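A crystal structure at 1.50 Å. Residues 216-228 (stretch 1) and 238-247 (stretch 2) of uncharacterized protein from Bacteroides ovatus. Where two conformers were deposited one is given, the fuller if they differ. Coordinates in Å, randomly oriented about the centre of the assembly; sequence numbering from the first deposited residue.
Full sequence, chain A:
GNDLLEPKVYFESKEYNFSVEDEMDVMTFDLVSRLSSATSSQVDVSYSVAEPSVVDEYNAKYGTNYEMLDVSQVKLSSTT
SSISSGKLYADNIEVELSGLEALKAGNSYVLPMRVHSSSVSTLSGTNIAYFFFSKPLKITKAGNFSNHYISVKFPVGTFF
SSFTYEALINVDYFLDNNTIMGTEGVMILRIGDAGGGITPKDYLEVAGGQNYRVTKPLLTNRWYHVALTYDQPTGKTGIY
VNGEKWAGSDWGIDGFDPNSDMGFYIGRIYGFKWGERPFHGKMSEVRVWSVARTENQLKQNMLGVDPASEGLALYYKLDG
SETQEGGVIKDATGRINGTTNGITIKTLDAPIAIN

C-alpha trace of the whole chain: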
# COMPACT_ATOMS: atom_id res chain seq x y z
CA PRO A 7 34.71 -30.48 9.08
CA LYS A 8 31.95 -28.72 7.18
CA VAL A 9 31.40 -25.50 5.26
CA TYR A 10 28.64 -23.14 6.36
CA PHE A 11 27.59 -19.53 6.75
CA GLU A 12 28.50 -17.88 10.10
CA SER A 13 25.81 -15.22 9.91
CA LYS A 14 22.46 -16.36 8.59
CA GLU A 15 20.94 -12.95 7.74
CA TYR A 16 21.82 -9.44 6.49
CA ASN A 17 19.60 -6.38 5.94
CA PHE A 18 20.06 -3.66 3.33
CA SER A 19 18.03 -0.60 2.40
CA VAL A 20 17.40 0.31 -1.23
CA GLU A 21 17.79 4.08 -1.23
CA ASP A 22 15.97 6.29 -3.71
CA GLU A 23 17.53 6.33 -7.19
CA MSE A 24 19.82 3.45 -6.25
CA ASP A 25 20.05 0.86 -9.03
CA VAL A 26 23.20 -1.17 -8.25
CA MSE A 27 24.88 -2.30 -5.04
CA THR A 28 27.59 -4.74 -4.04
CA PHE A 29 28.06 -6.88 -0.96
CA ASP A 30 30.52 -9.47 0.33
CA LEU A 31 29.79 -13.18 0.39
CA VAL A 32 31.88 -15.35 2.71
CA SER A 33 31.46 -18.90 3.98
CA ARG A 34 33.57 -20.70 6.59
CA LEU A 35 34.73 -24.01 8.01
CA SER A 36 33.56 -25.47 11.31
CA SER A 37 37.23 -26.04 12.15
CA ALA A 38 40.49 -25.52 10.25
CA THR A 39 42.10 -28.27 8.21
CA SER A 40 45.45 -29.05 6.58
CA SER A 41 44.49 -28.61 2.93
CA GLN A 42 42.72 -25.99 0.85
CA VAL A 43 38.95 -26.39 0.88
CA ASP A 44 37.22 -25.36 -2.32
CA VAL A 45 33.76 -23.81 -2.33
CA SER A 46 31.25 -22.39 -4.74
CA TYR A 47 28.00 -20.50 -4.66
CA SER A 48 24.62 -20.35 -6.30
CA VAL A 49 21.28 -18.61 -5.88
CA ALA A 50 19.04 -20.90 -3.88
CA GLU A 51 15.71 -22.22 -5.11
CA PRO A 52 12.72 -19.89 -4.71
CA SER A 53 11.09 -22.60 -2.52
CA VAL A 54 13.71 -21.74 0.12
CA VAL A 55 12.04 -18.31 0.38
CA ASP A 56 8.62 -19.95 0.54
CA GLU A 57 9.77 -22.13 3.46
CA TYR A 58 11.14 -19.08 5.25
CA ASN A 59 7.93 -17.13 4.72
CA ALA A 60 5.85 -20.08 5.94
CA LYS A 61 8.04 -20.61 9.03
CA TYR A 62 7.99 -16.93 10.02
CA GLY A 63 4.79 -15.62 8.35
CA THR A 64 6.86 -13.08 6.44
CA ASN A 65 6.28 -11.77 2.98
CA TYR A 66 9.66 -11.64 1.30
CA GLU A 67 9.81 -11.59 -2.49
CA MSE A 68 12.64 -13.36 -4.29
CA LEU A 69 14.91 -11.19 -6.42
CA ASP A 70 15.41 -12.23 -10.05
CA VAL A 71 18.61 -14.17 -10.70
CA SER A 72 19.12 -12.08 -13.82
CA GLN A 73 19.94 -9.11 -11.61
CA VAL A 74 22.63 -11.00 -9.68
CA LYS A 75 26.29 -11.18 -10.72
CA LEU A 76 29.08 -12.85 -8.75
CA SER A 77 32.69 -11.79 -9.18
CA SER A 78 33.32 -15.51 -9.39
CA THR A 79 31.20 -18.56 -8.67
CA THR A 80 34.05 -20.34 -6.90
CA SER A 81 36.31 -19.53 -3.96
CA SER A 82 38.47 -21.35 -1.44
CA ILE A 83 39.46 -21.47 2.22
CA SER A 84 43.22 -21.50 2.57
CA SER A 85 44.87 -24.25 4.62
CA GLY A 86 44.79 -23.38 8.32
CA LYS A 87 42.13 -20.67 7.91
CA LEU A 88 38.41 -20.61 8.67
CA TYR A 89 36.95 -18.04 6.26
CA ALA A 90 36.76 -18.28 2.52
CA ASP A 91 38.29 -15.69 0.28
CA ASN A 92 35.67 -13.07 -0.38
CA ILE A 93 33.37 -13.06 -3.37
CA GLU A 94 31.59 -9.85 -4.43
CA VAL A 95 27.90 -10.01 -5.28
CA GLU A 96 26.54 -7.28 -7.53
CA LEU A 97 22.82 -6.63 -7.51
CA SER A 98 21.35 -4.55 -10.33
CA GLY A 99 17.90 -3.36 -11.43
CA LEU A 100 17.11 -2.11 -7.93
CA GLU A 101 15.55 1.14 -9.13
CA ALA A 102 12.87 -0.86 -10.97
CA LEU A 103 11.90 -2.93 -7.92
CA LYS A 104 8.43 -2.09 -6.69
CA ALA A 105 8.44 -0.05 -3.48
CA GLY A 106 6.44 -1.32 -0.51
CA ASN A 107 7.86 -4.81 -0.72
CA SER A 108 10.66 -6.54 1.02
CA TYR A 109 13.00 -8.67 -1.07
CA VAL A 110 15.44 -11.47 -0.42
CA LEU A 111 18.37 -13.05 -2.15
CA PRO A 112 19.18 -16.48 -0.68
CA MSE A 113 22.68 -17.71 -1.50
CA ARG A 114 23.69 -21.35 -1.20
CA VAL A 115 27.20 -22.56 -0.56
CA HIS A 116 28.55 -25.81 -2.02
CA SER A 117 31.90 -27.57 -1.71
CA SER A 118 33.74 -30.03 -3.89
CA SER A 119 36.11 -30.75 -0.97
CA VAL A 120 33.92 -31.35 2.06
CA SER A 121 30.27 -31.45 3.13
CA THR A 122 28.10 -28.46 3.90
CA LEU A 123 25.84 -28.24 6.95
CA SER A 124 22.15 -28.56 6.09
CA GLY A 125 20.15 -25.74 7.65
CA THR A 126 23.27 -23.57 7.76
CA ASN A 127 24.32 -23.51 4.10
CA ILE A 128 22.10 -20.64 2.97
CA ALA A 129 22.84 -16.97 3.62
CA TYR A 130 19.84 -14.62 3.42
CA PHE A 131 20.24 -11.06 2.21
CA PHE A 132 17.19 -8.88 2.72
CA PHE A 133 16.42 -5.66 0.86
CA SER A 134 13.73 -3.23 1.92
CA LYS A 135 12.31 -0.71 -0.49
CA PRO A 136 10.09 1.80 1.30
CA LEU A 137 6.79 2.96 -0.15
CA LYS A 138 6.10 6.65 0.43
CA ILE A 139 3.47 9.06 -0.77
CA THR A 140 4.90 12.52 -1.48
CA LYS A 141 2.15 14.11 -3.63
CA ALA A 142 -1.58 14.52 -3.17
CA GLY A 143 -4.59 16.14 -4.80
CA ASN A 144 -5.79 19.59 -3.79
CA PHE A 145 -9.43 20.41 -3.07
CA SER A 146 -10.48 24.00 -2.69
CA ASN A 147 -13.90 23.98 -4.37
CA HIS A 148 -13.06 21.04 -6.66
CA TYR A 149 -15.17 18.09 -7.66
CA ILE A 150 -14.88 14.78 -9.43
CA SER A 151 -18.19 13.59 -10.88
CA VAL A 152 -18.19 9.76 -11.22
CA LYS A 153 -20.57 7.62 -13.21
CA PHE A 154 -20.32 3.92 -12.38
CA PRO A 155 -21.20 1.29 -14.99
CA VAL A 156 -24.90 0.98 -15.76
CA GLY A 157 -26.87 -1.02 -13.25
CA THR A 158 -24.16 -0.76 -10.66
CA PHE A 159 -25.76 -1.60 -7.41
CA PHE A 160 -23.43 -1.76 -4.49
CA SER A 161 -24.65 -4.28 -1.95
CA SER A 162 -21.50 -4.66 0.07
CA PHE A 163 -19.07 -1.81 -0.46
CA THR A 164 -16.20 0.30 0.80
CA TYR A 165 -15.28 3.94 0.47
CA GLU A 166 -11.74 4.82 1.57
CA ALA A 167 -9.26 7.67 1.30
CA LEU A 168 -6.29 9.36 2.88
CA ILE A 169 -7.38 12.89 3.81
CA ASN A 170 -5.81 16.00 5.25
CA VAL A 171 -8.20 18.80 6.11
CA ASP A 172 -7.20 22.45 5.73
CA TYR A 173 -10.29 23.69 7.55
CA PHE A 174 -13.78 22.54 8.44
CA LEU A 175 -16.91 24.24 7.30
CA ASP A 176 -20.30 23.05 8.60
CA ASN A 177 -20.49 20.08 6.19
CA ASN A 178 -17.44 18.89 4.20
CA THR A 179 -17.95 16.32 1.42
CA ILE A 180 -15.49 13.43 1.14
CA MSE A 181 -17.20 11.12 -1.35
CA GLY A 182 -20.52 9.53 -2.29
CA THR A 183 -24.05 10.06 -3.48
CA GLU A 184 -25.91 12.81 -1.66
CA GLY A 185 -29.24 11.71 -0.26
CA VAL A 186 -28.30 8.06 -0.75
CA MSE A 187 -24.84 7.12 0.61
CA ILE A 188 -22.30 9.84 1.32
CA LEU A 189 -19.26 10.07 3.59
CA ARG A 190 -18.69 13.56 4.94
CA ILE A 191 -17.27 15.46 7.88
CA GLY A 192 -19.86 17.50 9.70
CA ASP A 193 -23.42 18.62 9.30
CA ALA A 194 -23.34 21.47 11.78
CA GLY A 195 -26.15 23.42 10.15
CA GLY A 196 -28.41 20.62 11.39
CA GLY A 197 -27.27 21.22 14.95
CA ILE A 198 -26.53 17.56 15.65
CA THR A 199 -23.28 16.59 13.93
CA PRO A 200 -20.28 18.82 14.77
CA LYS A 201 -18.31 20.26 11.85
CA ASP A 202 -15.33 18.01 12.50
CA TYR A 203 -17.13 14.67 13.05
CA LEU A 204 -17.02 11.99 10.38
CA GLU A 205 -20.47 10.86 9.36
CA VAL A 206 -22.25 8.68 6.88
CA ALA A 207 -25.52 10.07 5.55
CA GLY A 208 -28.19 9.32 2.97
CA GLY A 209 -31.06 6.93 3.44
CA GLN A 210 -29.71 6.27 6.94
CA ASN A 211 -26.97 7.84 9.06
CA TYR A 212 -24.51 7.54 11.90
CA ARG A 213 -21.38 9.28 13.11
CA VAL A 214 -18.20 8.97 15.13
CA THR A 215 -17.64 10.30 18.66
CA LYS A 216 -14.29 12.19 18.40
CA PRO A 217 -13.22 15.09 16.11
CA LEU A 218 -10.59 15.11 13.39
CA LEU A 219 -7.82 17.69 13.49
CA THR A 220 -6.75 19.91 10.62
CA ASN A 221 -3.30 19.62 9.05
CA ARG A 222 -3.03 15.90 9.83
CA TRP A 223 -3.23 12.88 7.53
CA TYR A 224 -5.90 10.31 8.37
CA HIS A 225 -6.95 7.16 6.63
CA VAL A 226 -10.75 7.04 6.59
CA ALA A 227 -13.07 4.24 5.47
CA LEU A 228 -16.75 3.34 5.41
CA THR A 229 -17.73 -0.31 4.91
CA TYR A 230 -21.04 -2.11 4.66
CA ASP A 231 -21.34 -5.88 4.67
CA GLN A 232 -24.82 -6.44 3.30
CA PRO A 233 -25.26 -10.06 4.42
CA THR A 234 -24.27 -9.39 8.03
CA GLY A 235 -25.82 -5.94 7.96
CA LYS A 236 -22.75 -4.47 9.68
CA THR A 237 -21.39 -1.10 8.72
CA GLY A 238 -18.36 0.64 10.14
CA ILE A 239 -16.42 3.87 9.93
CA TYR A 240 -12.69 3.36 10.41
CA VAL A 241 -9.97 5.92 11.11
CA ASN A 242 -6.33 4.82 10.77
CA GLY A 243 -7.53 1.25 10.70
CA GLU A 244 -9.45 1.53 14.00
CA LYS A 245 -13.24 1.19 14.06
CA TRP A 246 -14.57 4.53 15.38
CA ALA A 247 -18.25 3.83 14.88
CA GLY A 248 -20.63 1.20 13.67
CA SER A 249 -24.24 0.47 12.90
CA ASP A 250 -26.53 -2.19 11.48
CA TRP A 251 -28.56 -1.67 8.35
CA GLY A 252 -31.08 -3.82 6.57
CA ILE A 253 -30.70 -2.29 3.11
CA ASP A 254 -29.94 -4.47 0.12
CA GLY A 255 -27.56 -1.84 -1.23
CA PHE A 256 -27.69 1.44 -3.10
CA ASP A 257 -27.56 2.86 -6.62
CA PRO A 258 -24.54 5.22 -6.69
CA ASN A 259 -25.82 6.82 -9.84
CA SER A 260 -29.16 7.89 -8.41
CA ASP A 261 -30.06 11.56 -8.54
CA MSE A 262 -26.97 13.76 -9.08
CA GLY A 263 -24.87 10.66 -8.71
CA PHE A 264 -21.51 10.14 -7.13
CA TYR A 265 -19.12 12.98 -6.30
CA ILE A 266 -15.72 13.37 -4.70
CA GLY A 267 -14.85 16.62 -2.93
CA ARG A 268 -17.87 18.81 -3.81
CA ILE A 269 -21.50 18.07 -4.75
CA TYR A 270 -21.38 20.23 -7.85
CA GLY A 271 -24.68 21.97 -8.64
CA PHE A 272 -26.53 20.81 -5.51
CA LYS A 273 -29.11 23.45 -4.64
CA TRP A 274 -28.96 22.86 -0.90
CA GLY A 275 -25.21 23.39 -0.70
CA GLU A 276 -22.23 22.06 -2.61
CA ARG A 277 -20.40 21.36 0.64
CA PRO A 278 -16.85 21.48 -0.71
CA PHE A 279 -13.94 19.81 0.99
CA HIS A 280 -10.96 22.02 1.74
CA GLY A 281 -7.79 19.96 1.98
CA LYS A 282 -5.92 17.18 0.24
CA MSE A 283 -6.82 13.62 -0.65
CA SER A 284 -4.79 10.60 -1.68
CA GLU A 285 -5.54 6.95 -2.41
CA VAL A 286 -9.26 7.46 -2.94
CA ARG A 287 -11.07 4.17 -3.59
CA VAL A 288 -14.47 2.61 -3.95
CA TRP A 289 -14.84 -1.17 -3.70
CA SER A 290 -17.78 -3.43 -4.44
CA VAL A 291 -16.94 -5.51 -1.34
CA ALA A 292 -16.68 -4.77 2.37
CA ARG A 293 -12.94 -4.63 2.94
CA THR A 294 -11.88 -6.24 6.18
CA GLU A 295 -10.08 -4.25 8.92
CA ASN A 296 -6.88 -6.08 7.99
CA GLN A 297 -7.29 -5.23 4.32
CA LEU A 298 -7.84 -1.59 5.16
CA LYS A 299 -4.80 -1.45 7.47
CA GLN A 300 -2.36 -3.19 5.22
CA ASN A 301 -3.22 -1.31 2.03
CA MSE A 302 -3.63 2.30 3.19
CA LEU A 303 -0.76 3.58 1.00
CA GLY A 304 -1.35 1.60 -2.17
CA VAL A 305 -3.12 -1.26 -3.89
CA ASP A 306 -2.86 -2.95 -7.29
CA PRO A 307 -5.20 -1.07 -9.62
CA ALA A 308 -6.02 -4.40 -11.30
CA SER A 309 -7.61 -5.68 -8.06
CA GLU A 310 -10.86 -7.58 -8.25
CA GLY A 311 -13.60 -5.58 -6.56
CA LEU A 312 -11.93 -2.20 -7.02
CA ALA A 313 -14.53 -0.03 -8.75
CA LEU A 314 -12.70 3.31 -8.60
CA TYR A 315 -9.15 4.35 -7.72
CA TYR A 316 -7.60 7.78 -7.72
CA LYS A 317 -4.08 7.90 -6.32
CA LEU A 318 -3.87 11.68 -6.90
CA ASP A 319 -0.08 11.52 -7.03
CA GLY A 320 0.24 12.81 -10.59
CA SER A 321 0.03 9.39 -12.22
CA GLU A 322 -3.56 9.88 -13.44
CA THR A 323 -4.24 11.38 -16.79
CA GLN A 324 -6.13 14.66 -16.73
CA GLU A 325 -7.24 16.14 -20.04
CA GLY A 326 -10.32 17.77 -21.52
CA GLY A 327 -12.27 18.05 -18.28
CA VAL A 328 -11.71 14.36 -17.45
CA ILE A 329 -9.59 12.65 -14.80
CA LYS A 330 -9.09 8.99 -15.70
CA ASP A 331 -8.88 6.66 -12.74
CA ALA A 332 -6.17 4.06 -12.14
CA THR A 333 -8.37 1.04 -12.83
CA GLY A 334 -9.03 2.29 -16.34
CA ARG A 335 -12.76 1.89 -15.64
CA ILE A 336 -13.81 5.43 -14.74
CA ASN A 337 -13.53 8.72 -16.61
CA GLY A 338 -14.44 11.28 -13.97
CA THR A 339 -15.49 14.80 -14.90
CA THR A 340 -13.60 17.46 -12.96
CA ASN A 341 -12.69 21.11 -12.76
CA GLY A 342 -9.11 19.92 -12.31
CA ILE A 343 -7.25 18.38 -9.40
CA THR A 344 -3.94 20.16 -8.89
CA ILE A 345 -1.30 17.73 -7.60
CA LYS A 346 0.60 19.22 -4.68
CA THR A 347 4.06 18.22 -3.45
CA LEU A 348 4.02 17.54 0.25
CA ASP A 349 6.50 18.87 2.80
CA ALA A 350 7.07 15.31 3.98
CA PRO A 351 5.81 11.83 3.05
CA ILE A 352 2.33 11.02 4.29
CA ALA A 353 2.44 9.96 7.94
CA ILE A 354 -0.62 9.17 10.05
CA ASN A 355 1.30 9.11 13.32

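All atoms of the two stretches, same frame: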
# COMPACT_ATOMS: atom_id res chain seq x y z
N LYS A 216 -15.48 11.37 18.17
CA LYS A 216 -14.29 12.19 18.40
C LYS A 216 -14.06 13.04 17.14
O LYS A 216 -14.35 12.56 16.07
CB LYS A 216 -13.07 11.29 18.59
CG LYS A 216 -13.21 10.27 19.71
CD LYS A 216 -11.94 9.44 19.83
CE LYS A 216 -11.84 8.41 18.73
NZ LYS A 216 -12.60 7.16 19.04
N PRO A 217 -13.50 14.26 17.30
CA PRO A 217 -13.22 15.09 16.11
C PRO A 217 -11.92 14.72 15.39
O PRO A 217 -11.01 14.12 15.98
CB PRO A 217 -13.11 16.50 16.69
CG PRO A 217 -12.58 16.28 18.10
CD PRO A 217 -13.21 15.00 18.55
N LEU A 218 -11.85 15.09 14.12
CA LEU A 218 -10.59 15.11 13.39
C LEU A 218 -9.94 16.47 13.54
O LEU A 218 -10.63 17.50 13.65
CB LEU A 218 -10.81 14.84 11.89
CG LEU A 218 -11.43 13.51 11.54
CD1 LEU A 218 -11.53 13.40 10.03
CD2 LEU A 218 -10.59 12.36 12.11
N LEU A 219 -8.62 16.47 13.56
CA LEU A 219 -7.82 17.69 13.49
C LEU A 219 -7.60 18.12 12.04
O LEU A 219 -7.70 17.32 11.11
CB LEU A 219 -6.45 17.45 14.13
CG LEU A 219 -6.37 17.23 15.64
CD1 LEU A 219 -5.02 16.60 15.98
CD2 LEU A 219 -6.51 18.52 16.36
N THR A 220 -7.27 19.40 11.88
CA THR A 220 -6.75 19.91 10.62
C THR A 220 -5.25 19.62 10.52
O THR A 220 -4.57 19.33 11.52
CB THR A 220 -6.92 21.43 10.48
OG1 THR A 220 -6.14 22.11 11.49
CG2 THR A 220 -8.38 21.84 10.61
N ASN A 221 -4.73 19.69 9.30
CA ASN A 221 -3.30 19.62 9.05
C ASN A 221 -2.70 18.32 9.58
O ASN A 221 -1.60 18.31 10.13
CB ASN A 221 -2.57 20.83 9.67
CG ASN A 221 -1.13 20.97 9.18
OD1 ASN A 221 -0.81 20.63 8.04
ND2 ASN A 221 -0.27 21.46 10.05
N ARG A 222 -3.45 17.23 9.40
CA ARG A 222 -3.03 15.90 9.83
C ARG A 222 -3.58 14.90 8.82
O ARG A 222 -4.76 14.96 8.46
CB ARG A 222 -3.58 15.62 11.23
CG ARG A 222 -3.29 14.25 11.71
CD ARG A 222 -3.47 14.14 13.17
NE ARG A 222 -3.43 12.74 13.56
CZ ARG A 222 -3.53 12.31 14.80
NH1 ARG A 222 -3.64 13.18 15.80
NH2 ARG A 222 -3.51 11.01 15.04
N TRP A 223 -2.74 13.97 8.37
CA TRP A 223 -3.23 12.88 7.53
C TRP A 223 -3.97 11.84 8.36
O TRP A 223 -3.49 11.42 9.40
CB TRP A 223 -2.10 12.21 6.77
CG TRP A 223 -1.60 13.03 5.63
CD1 TRP A 223 -0.47 13.80 5.60
CD2 TRP A 223 -2.26 13.21 4.38
NE1 TRP A 223 -0.39 14.44 4.38
CE2 TRP A 223 -1.48 14.10 3.63
CE3 TRP A 223 -3.43 12.69 3.81
CZ2 TRP A 223 -1.85 14.48 2.33
CZ3 TRP A 223 -3.78 13.06 2.53
CH2 TRP A 223 -3.00 13.97 1.81
N TYR A 224 -5.13 11.43 7.85
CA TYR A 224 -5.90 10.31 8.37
C TYR A 224 -6.28 9.38 7.25
O TYR A 224 -6.62 9.83 6.14
CB TYR A 224 -7.21 10.80 8.98
CG TYR A 224 -7.12 11.64 10.22
CD1 TYR A 224 -7.03 11.06 11.45
CD2 TYR A 224 -7.16 13.02 10.15
CE1 TYR A 224 -6.97 11.83 12.60
CE2 TYR A 224 -7.10 13.80 11.26
CZ TYR A 224 -7.01 13.22 12.49
OH TYR A 224 -6.99 14.02 13.62
N HIS A 225 -6.28 8.08 7.52
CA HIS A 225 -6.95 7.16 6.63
C HIS A 225 -8.38 6.98 7.11
O HIS A 225 -8.59 6.71 8.31
CB HIS A 225 -6.25 5.81 6.59
CG HIS A 225 -6.82 4.90 5.55
ND1 HIS A 225 -7.69 3.87 5.85
CD2 HIS A 225 -6.65 4.87 4.21
CE1 HIS A 225 -8.03 3.26 4.73
NE2 HIS A 225 -7.41 3.84 3.72
N VAL A 226 -9.34 7.16 6.23
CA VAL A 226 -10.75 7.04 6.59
C VAL A 226 -11.42 6.03 5.69
O VAL A 226 -11.11 5.93 4.51
CB VAL A 226 -11.49 8.38 6.56
CG1 VAL A 226 -10.82 9.40 7.51
CG2 VAL A 226 -11.61 8.94 5.17
N ALA A 227 -12.33 5.24 6.25
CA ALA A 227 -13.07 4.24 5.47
C ALA A 227 -14.48 4.04 6.00
O ALA A 227 -14.74 4.14 7.21
CB ALA A 227 -12.32 2.90 5.43
N LEU A 228 -15.39 3.75 5.08
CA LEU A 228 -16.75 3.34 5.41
C LEU A 228 -16.95 1.99 4.73
O LEU A 228 -16.68 1.88 3.53
CB LEU A 228 -17.72 4.35 4.82
CG LEU A 228 -19.19 3.90 4.74
CD1 LEU A 228 -19.80 3.77 6.13
CD2 LEU A 228 -19.98 4.88 3.90
N GLY A 238 -19.32 0.00 9.27
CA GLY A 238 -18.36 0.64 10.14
C GLY A 238 -17.69 1.85 9.50
O GLY A 238 -17.55 1.92 8.27
N ILE A 239 -17.30 2.79 10.34
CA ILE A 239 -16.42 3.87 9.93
C ILE A 239 -15.10 3.66 10.67
O ILE A 239 -15.07 3.48 11.89
CB ILE A 239 -16.99 5.24 10.34
CG1 ILE A 239 -18.25 5.54 9.54
CG2 ILE A 239 -15.95 6.35 10.12
CD1 ILE A 239 -19.00 6.78 9.98
N TYR A 240 -14.01 3.66 9.91
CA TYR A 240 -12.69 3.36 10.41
C TYR A 240 -11.76 4.54 10.18
O TYR A 240 -11.78 5.16 9.12
CB TYR A 240 -12.12 2.14 9.66
CG TYR A 240 -12.89 0.86 9.83
CD1 TYR A 240 -14.01 0.60 9.07
CD2 TYR A 240 -12.48 -0.10 10.74
CE1 TYR A 240 -14.73 -0.57 9.22
CE2 TYR A 240 -13.19 -1.28 10.89
CZ TYR A 240 -14.31 -1.50 10.12
OH TYR A 240 -15.04 -2.67 10.24
N VAL A 241 -10.95 4.86 11.19
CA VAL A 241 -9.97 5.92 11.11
C VAL A 241 -8.63 5.29 11.48
O VAL A 241 -8.49 4.75 12.56
CB VAL A 241 -10.30 7.07 12.02
CG1 VAL A 241 -9.22 8.14 11.96
CG2 VAL A 241 -11.66 7.67 11.66
N ASN A 242 -7.67 5.38 10.57
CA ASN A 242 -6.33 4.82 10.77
C ASN A 242 -6.41 3.35 11.14
O ASN A 242 -5.67 2.86 11.99
CB ASN A 242 -5.55 5.60 11.81
CG ASN A 242 -5.27 7.01 11.37
OD1 ASN A 242 -5.39 7.34 10.16
ND2 ASN A 242 -4.91 7.86 12.30
N GLY A 243 -7.35 2.68 10.50
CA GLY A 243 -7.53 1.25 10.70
C GLY A 243 -8.30 0.84 11.95
O GLY A 243 -8.54 -0.36 12.15
N GLU A 244 -8.68 1.80 12.79
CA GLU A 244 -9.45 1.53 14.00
C GLU A 244 -10.93 1.84 13.78
O GLU A 244 -11.29 2.87 13.23
CB GLU A 244 -8.96 2.38 15.18
CG GLU A 244 -7.50 2.19 15.59
CD GLU A 244 -7.10 3.12 16.73
OE1 GLU A 244 -7.74 3.07 17.80
OE2 GLU A 244 -6.15 3.92 16.54
N LYS A 245 -11.81 0.95 14.23
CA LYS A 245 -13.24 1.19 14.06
C LYS A 245 -13.68 2.25 15.05
O LYS A 245 -13.55 2.07 16.27
CB LYS A 245 -14.05 -0.11 14.28
CG LYS A 245 -15.53 0.03 13.95
CD LYS A 245 -16.23 -1.34 13.89
CE LYS A 245 -17.71 -1.19 13.54
NZ LYS A 245 -18.44 -2.49 13.52
N TRP A 246 -14.16 3.39 14.54
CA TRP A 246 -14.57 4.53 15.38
C TRP A 246 -16.07 4.58 15.60
O TRP A 246 -16.56 5.26 16.50
CB TRP A 246 -14.14 5.84 14.74
CG TRP A 246 -12.74 6.28 15.06
CD1 TRP A 246 -11.69 5.48 15.36
CD2 TRP A 246 -12.24 7.63 15.10
NE1 TRP A 246 -10.57 6.23 15.60
CE2 TRP A 246 -10.88 7.56 15.46
CE3 TRP A 246 -12.82 8.89 14.89
CZ2 TRP A 246 -10.08 8.68 15.60
CZ3 TRP A 246 -12.01 10.02 15.02
CH2 TRP A 246 -10.66 9.90 15.38
N ALA A 247 -16.81 3.88 14.75
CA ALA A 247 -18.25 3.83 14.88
C ALA A 247 -18.81 2.71 14.04
O ALA A 247 -18.20 2.27 13.05
CB ALA A 247 -18.88 5.13 14.50
O HOH W 1 -15.51 7.49 17.54
O HOH W 2 -3.60 10.54 11.89
O HOH W 3 -9.14 3.50 8.32

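What joins the two backbones? The strand that includes Tyr224 to Leu228 runs antiparallel to strand 238-241, their axes approaching to 4.7 Å. Ala227 and Tyr240 form the hydrogen-bonded pair of the ladder: Tyr240 N donates to Ala227 O at 2.8 Å, and Ala227 N donates to Tyr240 O at 2.9 Å. Val226 with Val241 and Leu228 with Ile239 are the non-hydrogen-bonded pairs beside it, where alpha carbons approach carbonyls instead, as in the 3.2 Å contact of Ile239 CA with Ala227 O and the 3.3 Å contact of Leu228 CA with Gly238 O.

How does the pairing continue where the second strand turns away? Val241 to Glu244 form a type I' turn, and Asn242 enters it with positive phi and psi (53°/39°), a conformation asparagine tolerates well. Its backbone still follows the ladder, Asn242 N donating to His225 O at 2.8 Å. Its side chain, with chi1 in the m rotamer, then supplies the acceptor: His225 N donates to Asn242 OD1 at 2.9 Å, so both polar backbone atoms of His225 are engaged by one residue. Gly243, also at positive phi, suits the next position of the turn.

Which side chains pack across the contact? On the face bearing Val226, Val241, Leu228 and Ile239, Leu228 CD1 lies 4.1 Å from Ile239 CG1, while Tyr224 CD1 meets Val241 CG1 at 3.7 Å. The Tyr224 ring is also anchored at its far end, its OH accepting a hydrogen bond from Leu219 N at 2.9 Å. On the other face, the small Ala227 is buried beside Tyr240, with Ala227 CB 4.3 Å from Tyr240 CB. In all, the two stretches bury 638 Å².

What secures the beginning of stretch 1? Trp246 has the largest area covered by the other stretch, and Lys216 lies over one face of its indole. Lys216 CE makes a CH-pi contact, 3.5 Å from Trp246 CE2, and the NZ ammonium sits over the five-membered ring in a cation-pi interaction, pairing positive charge with the electron-rich face. Leu218 CD2 adds an apolar contact to Trp246 CZ3 at 4.0 Å.

Where does water complete the contact? Water 1 links Lys216 NZ, at 3.3 Å from its oxygen, to Trp246 O, at 2.7 Å. Water 2 accepts from Arg222 NE at 2.8 Å and Asn242 ND2 at 3.0 Å while donating to Trp223 O at 2.6 Å, so the Asn242 amide uses both its ends. Water 3 bridges His225 ND1 and Gly243 N, its oxygen 2.9 Å from each.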